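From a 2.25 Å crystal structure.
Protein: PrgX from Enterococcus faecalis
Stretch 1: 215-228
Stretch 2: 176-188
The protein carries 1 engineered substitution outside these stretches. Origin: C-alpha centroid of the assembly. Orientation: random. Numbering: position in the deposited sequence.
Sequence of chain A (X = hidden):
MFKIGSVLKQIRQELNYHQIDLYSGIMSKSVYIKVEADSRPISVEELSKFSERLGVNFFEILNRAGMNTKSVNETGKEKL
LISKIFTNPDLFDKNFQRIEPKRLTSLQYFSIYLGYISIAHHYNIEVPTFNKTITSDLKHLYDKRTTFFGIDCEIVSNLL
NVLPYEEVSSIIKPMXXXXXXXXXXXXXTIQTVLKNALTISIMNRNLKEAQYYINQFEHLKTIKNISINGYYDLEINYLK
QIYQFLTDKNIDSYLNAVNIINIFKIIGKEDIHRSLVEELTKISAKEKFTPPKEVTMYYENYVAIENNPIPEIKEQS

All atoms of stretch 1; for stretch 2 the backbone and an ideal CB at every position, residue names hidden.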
# COMPACT_ATOMS: atom_id res chain seq x y z
N ASN A 215 27.89 9.40 1.96
CA ASN A 215 28.29 10.78 2.21
C ASN A 215 28.92 11.40 0.97
O ASN A 215 28.62 12.54 0.62
CB ASN A 215 29.27 10.85 3.38
CG ASN A 215 28.62 10.56 4.72
OD1 ASN A 215 29.30 10.47 5.75
ND2 ASN A 215 27.30 10.42 4.72
N GLN A 216 29.81 10.66 0.31
CA GLN A 216 30.45 11.18 -0.89
C GLN A 216 29.39 11.51 -1.95
O GLN A 216 29.43 12.58 -2.58
CB GLN A 216 31.45 10.16 -1.46
CG GLN A 216 32.69 9.96 -0.61
CD GLN A 216 33.28 11.26 -0.08
OE1 GLN A 216 33.50 12.21 -0.83
NE2 GLN A 216 33.53 11.30 1.22
N PHE A 217 28.44 10.60 -2.14
CA PHE A 217 27.40 10.82 -3.13
C PHE A 217 26.56 12.05 -2.78
O PHE A 217 26.29 12.88 -3.64
CB PHE A 217 26.47 9.61 -3.23
CG PHE A 217 25.39 9.79 -4.25
CD1 PHE A 217 25.71 9.82 -5.61
CD2 PHE A 217 24.07 9.97 -3.87
CE1 PHE A 217 24.72 10.04 -6.56
CE2 PHE A 217 23.08 10.19 -4.81
CZ PHE A 217 23.40 10.23 -6.16
N GLU A 218 26.14 12.14 -1.53
CA GLU A 218 25.32 13.27 -1.12
C GLU A 218 26.05 14.59 -1.23
O GLU A 218 25.44 15.63 -1.45
CB GLU A 218 24.80 13.05 0.30
CG GLU A 218 23.70 12.00 0.37
CD GLU A 218 22.47 12.38 -0.45
OE1 GLU A 218 21.85 11.47 -1.05
OE2 GLU A 218 22.12 13.58 -0.49
N HIS A 219 27.37 14.56 -1.09
CA HIS A 219 28.14 15.78 -1.20
C HIS A 219 28.15 16.28 -2.65
O HIS A 219 28.20 17.49 -2.89
CB HIS A 219 29.57 15.56 -0.73
CG HIS A 219 30.45 16.75 -0.93
ND1 HIS A 219 30.21 17.95 -0.29
CD2 HIS A 219 31.50 16.97 -1.75
CE1 HIS A 219 31.08 18.85 -0.71
NE2 HIS A 219 31.88 18.28 -1.60
N LEU A 220 28.11 15.35 -3.60
CA LEU A 220 28.10 15.72 -5.01
C LEU A 220 26.96 16.69 -5.31
O LEU A 220 27.09 17.55 -6.19
CB LEU A 220 27.93 14.48 -5.90
CG LEU A 220 29.04 13.43 -5.96
CD1 LEU A 220 28.69 12.42 -7.05
CD2 LEU A 220 30.38 14.08 -6.27
N LYS A 221 25.86 16.56 -4.57
CA LYS A 221 24.70 17.42 -4.77
C LYS A 221 24.90 18.88 -4.37
O LYS A 221 24.01 19.70 -4.56
CB LYS A 221 23.48 16.85 -4.01
CG LYS A 221 22.99 15.51 -4.53
CD LYS A 221 21.88 14.93 -3.66
CE LYS A 221 21.41 13.58 -4.21
NZ LYS A 221 20.46 12.87 -3.28
N THR A 222 26.07 19.20 -3.81
CA THR A 222 26.35 20.57 -3.40
C THR A 222 27.24 21.25 -4.43
O THR A 222 27.49 22.46 -4.34
CB THR A 222 27.09 20.63 -2.03
OG1 THR A 222 28.34 19.95 -2.14
CG2 THR A 222 26.25 19.99 -0.93
N ILE A 223 27.72 20.48 -5.39
CA ILE A 223 28.60 21.00 -6.43
C ILE A 223 27.85 21.83 -7.47
O ILE A 223 26.74 21.48 -7.89
CB ILE A 223 29.36 19.87 -7.13
CG1 ILE A 223 30.29 19.17 -6.13
CG2 ILE A 223 30.18 20.42 -8.29
CD1 ILE A 223 30.97 17.92 -6.67
N LYS A 224 28.47 22.93 -7.87
CA LYS A 224 27.90 23.84 -8.86
C LYS A 224 27.83 23.20 -10.24
O LYS A 224 28.83 22.66 -10.73
CB LYS A 224 28.75 25.11 -8.92
CG LYS A 224 28.39 26.08 -10.02
CD LYS A 224 29.48 27.12 -10.20
CE LYS A 224 29.19 28.05 -11.37
NZ LYS A 224 30.35 28.94 -11.67
N ASN A 225 26.66 23.26 -10.86
CA ASN A 225 26.42 22.71 -12.20
C ASN A 225 26.62 21.19 -12.32
O ASN A 225 26.92 20.70 -13.41
CB ASN A 225 27.32 23.40 -13.23
CG ASN A 225 26.99 24.88 -13.39
OD1 ASN A 225 25.81 25.26 -13.42
ND2 ASN A 225 28.02 25.71 -13.52
N ILE A 226 26.44 20.46 -11.23
CA ILE A 226 26.60 19.01 -11.24
C ILE A 226 25.37 18.36 -11.87
O ILE A 226 24.26 18.87 -11.75
CB ILE A 226 26.76 18.44 -9.81
CG1 ILE A 226 27.19 16.97 -9.86
CG2 ILE A 226 25.44 18.55 -9.04
CD1 ILE A 226 28.56 16.77 -10.42
N SER A 227 25.56 17.23 -12.54
CA SER A 227 24.45 16.51 -13.15
C SER A 227 24.26 15.18 -12.45
O SER A 227 24.83 14.16 -12.87
CB SER A 227 24.71 16.27 -14.63
OG SER A 227 24.46 17.43 -15.39
N ILE A 228 23.48 15.17 -11.39
CA ILE A 228 23.22 13.93 -10.66
C ILE A 228 22.36 13.01 -11.53
O ILE A 228 21.40 13.46 -12.15
CB ILE A 228 22.47 14.21 -9.32
CG1 ILE A 228 23.27 15.21 -8.46
CG2 ILE A 228 22.26 12.91 -8.57
CD1 ILE A 228 24.63 14.67 -7.98
N UNK A 176 38.27 11.09 -3.74
CA UNK A 176 37.15 11.84 -3.20
C UNK A 176 37.53 12.62 -1.94
O UNK A 176 38.54 12.31 -1.29
CB UNK A 176 35.99 10.89 -2.90
N UNK A 177 36.74 13.63 -1.58
CA UNK A 177 35.52 14.08 -2.26
C UNK A 177 35.76 14.85 -3.56
O UNK A 177 36.86 15.34 -3.80
CB UNK A 177 34.71 14.96 -1.31
N UNK A 178 34.72 14.95 -4.38
CA UNK A 178 34.80 15.68 -5.64
C UNK A 178 34.56 17.15 -5.30
O UNK A 178 33.72 17.47 -4.45
CB UNK A 178 33.79 15.16 -6.67
N UNK A 179 35.29 18.05 -5.95
CA UNK A 179 35.14 19.47 -5.70
C UNK A 179 34.54 20.24 -6.87
O UNK A 179 33.74 21.17 -6.68
CB UNK A 179 36.50 20.07 -5.34
N UNK A 180 34.92 19.87 -8.09
CA UNK A 180 34.42 20.54 -9.29
C UNK A 180 33.78 19.59 -10.28
O UNK A 180 34.18 18.44 -10.39
CB UNK A 180 35.56 21.29 -9.98
N UNK A 181 32.78 20.09 -11.01
CA UNK A 181 32.10 19.30 -12.04
C UNK A 181 32.76 19.65 -13.35
O UNK A 181 32.97 20.82 -13.64
CB UNK A 181 30.59 19.57 -12.08
N UNK A 182 33.08 18.64 -14.16
CA UNK A 182 33.72 18.90 -15.45
C UNK A 182 32.95 18.33 -16.63
O UNK A 182 33.55 17.77 -17.55
CB UNK A 182 35.14 18.32 -15.45
N UNK A 183 31.62 18.48 -16.62
CA UNK A 183 30.81 17.97 -17.71
C UNK A 183 29.97 16.76 -17.30
O UNK A 183 30.27 16.08 -16.32
CB UNK A 183 31.71 17.60 -18.89
N UNK A 184 28.91 16.50 -18.07
CA UNK A 184 28.02 15.38 -17.80
C UNK A 184 28.71 14.02 -17.87
O UNK A 184 28.41 13.14 -17.07
CB UNK A 184 26.85 15.41 -18.79
N UNK A 185 29.62 13.84 -18.81
CA UNK A 185 30.34 12.57 -18.93
C UNK A 185 31.13 12.31 -17.64
O UNK A 185 31.05 11.23 -17.05
CB UNK A 185 31.27 12.59 -20.14
N UNK A 186 31.87 13.33 -17.21
CA UNK A 186 32.68 13.25 -16.00
C UNK A 186 31.78 12.99 -14.79
O UNK A 186 32.07 12.12 -13.97
CB UNK A 186 33.49 14.53 -15.80
N UNK A 187 30.68 13.74 -14.70
CA UNK A 187 29.73 13.58 -13.60
C UNK A 187 29.25 12.13 -13.45
O UNK A 187 29.20 11.60 -12.34
CB UNK A 187 28.53 14.50 -13.82
N UNK A 188 28.88 11.50 -14.57
CA UNK A 188 28.38 10.13 -14.55
C UNK A 188 29.42 9.17 -13.99
O UNK A 188 29.13 8.34 -13.13
CB UNK A 188 27.97 9.69 -15.96

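Position 176 has phi/psi of -120/161, an extended backbone, and its CA-to-CB bond points toward stretch 1, with the ideal CB 3.5 Å from Gln216 OE1. Many side chains would fit, large ones included. The deposited residue is Tyr176, whose CB lies 3.5 Å from Gln216 OE1.

At 177 the bond also points toward stretch 1, and the ideal CB falls tightly, 3.0 Å from Gln216 OE1 and 3.8 Å from His219 CD2. A compact side chain suits this spot. The peptide bond before it is cis, which strongly favours proline, and phi of -75° agrees. Pro177 is found, its CB 3.1 Å from Gln216 OE1 and 3.9 Å from His219 CD2.

Position 178 points sideways, yet its ideal CB is 3.6 Å from Leu220 CD2 and 3.9 Å from Ile223 CD1. Such apolar surroundings call for valine, isoleucine, leucine or methionine. Ile178 packs its CB 3.5 Å from Leu220 CD2 and its CG2 3.7 Å from Ile223 CD1, while the end of its side chain leads away. A water accepts from Ile178 N (3.0 Å from the water O) and donates to Gln216 O and Gln216 OE1 (each 3.1 Å from the water O), tying the two backbones together.

Positions 179 and 180 point away, with nothing of stretch 1 within 5.5 Å of either ideal CB, so stretch 1 barely restricts them. They are Val179 and Asp180; what approaches Ile223 CG2 here is backbone, Val179 O at 4.0 Å and Asp180 C at 4.2 Å.

Position 181 turns back toward stretch 1. Its ideal CB is 3.8 Å from both Lys224 O and Ile226 CD1, and 3.9 Å from Ile223 CG2, a mixed site between a carbonyl and two isoleucine methyls. Alanine, serine, threonine or cysteine would suit. Ser181 sets its CB against these methyls, and its OG donates a hydrogen bond to the side chain at 187.

Position 182 points away, so stretch 1 sets no limit on it; it is Phe182. At 183, phi/psi of 109/159 would jam a CB against the preceding carbonyl O, which by itself calls for glycine. Gly183 fills this N-cap position.

Position 184 begins the helix and points sideways, its ideal CB 4.6 Å from Ser227 OG. A long or polar side chain is plausible, and Lys184 passes its CG 3.5 Å from Ser227 OG. Position 185 is out of reach and 186 is directed sideways; neither ideal CB has an atom of stretch 1 within 5.5 Å, so stretch 1 favours no particular side chain at either. They are Asp185 and Tyr186, and neither touches stretch 1.

Position 187 points toward stretch 1, its ideal CB 3.8 Å from Ser227 O and 4.1 Å from Ile226 CD1. The nearby Ser227 N offers a donor, favouring an acceptor such as aspartate or asparagine. Asp187 OD1 accepts from Ser227 N at 2.7 Å, with an N-H...O angle of 141°, while Asp187 OD2 accepts from Ser181 OG at 2.9 Å. A second water donates to Asp187 OD1 (2.7 Å from the water O) and Asn225 O (3.1 Å from the water O).

Position 188 points away, so stretch 1 sets no limit there either; it is Leu188.

Stretch 2 176-188: YPIVDSFGKDYDL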
# COMPACT_ATOMS: atom_id res chain seq x y z
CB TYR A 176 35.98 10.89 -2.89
CG TYR A 176 35.39 10.27 -4.14
CD1 TYR A 176 36.03 9.21 -4.78
CD2 TYR A 176 34.24 10.80 -4.73
CE1 TYR A 176 35.55 8.71 -5.99
CE2 TYR A 176 33.76 10.31 -5.94
CZ TYR A 176 34.42 9.27 -6.57
OH TYR A 176 34.01 8.83 -7.80
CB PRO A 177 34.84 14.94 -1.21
CG PRO A 177 36.00 15.58 -0.53
CD PRO A 177 36.95 14.41 -0.35
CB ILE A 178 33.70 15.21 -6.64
CG1 ILE A 178 33.84 13.70 -6.91
CG2 ILE A 178 33.81 16.01 -7.94
CD1 ILE A 178 35.15 13.27 -7.53
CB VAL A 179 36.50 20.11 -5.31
CG1 VAL A 179 37.13 19.34 -4.17
CG2 VAL A 179 37.44 20.13 -6.52
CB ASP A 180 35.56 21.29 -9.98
CG ASP A 180 36.14 22.39 -9.13
OD1 ASP A 180 37.33 22.73 -9.32
OD2 ASP A 180 35.41 22.93 -8.28
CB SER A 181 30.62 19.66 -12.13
OG SER A 181 30.09 19.23 -13.38
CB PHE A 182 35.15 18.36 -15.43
CG PHE A 182 36.07 19.13 -14.53
CD1 PHE A 182 36.27 20.49 -14.72
CD2 PHE A 182 36.74 18.50 -13.48
CE1 PHE A 182 37.12 21.22 -13.88
CE2 PHE A 182 37.59 19.22 -12.63
CZ PHE A 182 37.78 20.58 -12.83
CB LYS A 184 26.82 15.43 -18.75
CG LYS A 184 25.88 16.60 -18.47
CD LYS A 184 24.61 16.50 -19.30
CE LYS A 184 23.63 17.60 -18.94
NZ LYS A 184 24.18 18.97 -19.22
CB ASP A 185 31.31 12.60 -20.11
CG ASP A 185 30.60 12.62 -21.45
OD1 ASP A 185 31.27 12.94 -22.46
OD2 ASP A 185 29.40 12.30 -21.49
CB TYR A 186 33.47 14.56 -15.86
CG TYR A 186 34.16 14.76 -14.53
CD1 TYR A 186 33.53 15.44 -13.48
CD2 TYR A 186 35.45 14.27 -14.31
CE1 TYR A 186 34.16 15.62 -12.25
CE2 TYR A 186 36.09 14.45 -13.10
CZ TYR A 186 35.45 15.12 -12.07
OH TYR A 186 36.09 15.27 -10.86
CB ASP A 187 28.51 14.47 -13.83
CG ASP A 187 28.83 15.95 -13.69
OD1 ASP A 187 27.90 16.77 -13.82
OD2 ASP A 187 30.01 16.31 -13.44
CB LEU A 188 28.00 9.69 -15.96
CG LEU A 188 26.90 8.65 -16.17
CD1 LEU A 188 27.21 7.85 -17.41
CD2 LEU A 188 26.79 7.72 -14.99
O HOH W 1 32.25 13.65 -3.24
O HOH W 2 27.51 18.71 -15.71
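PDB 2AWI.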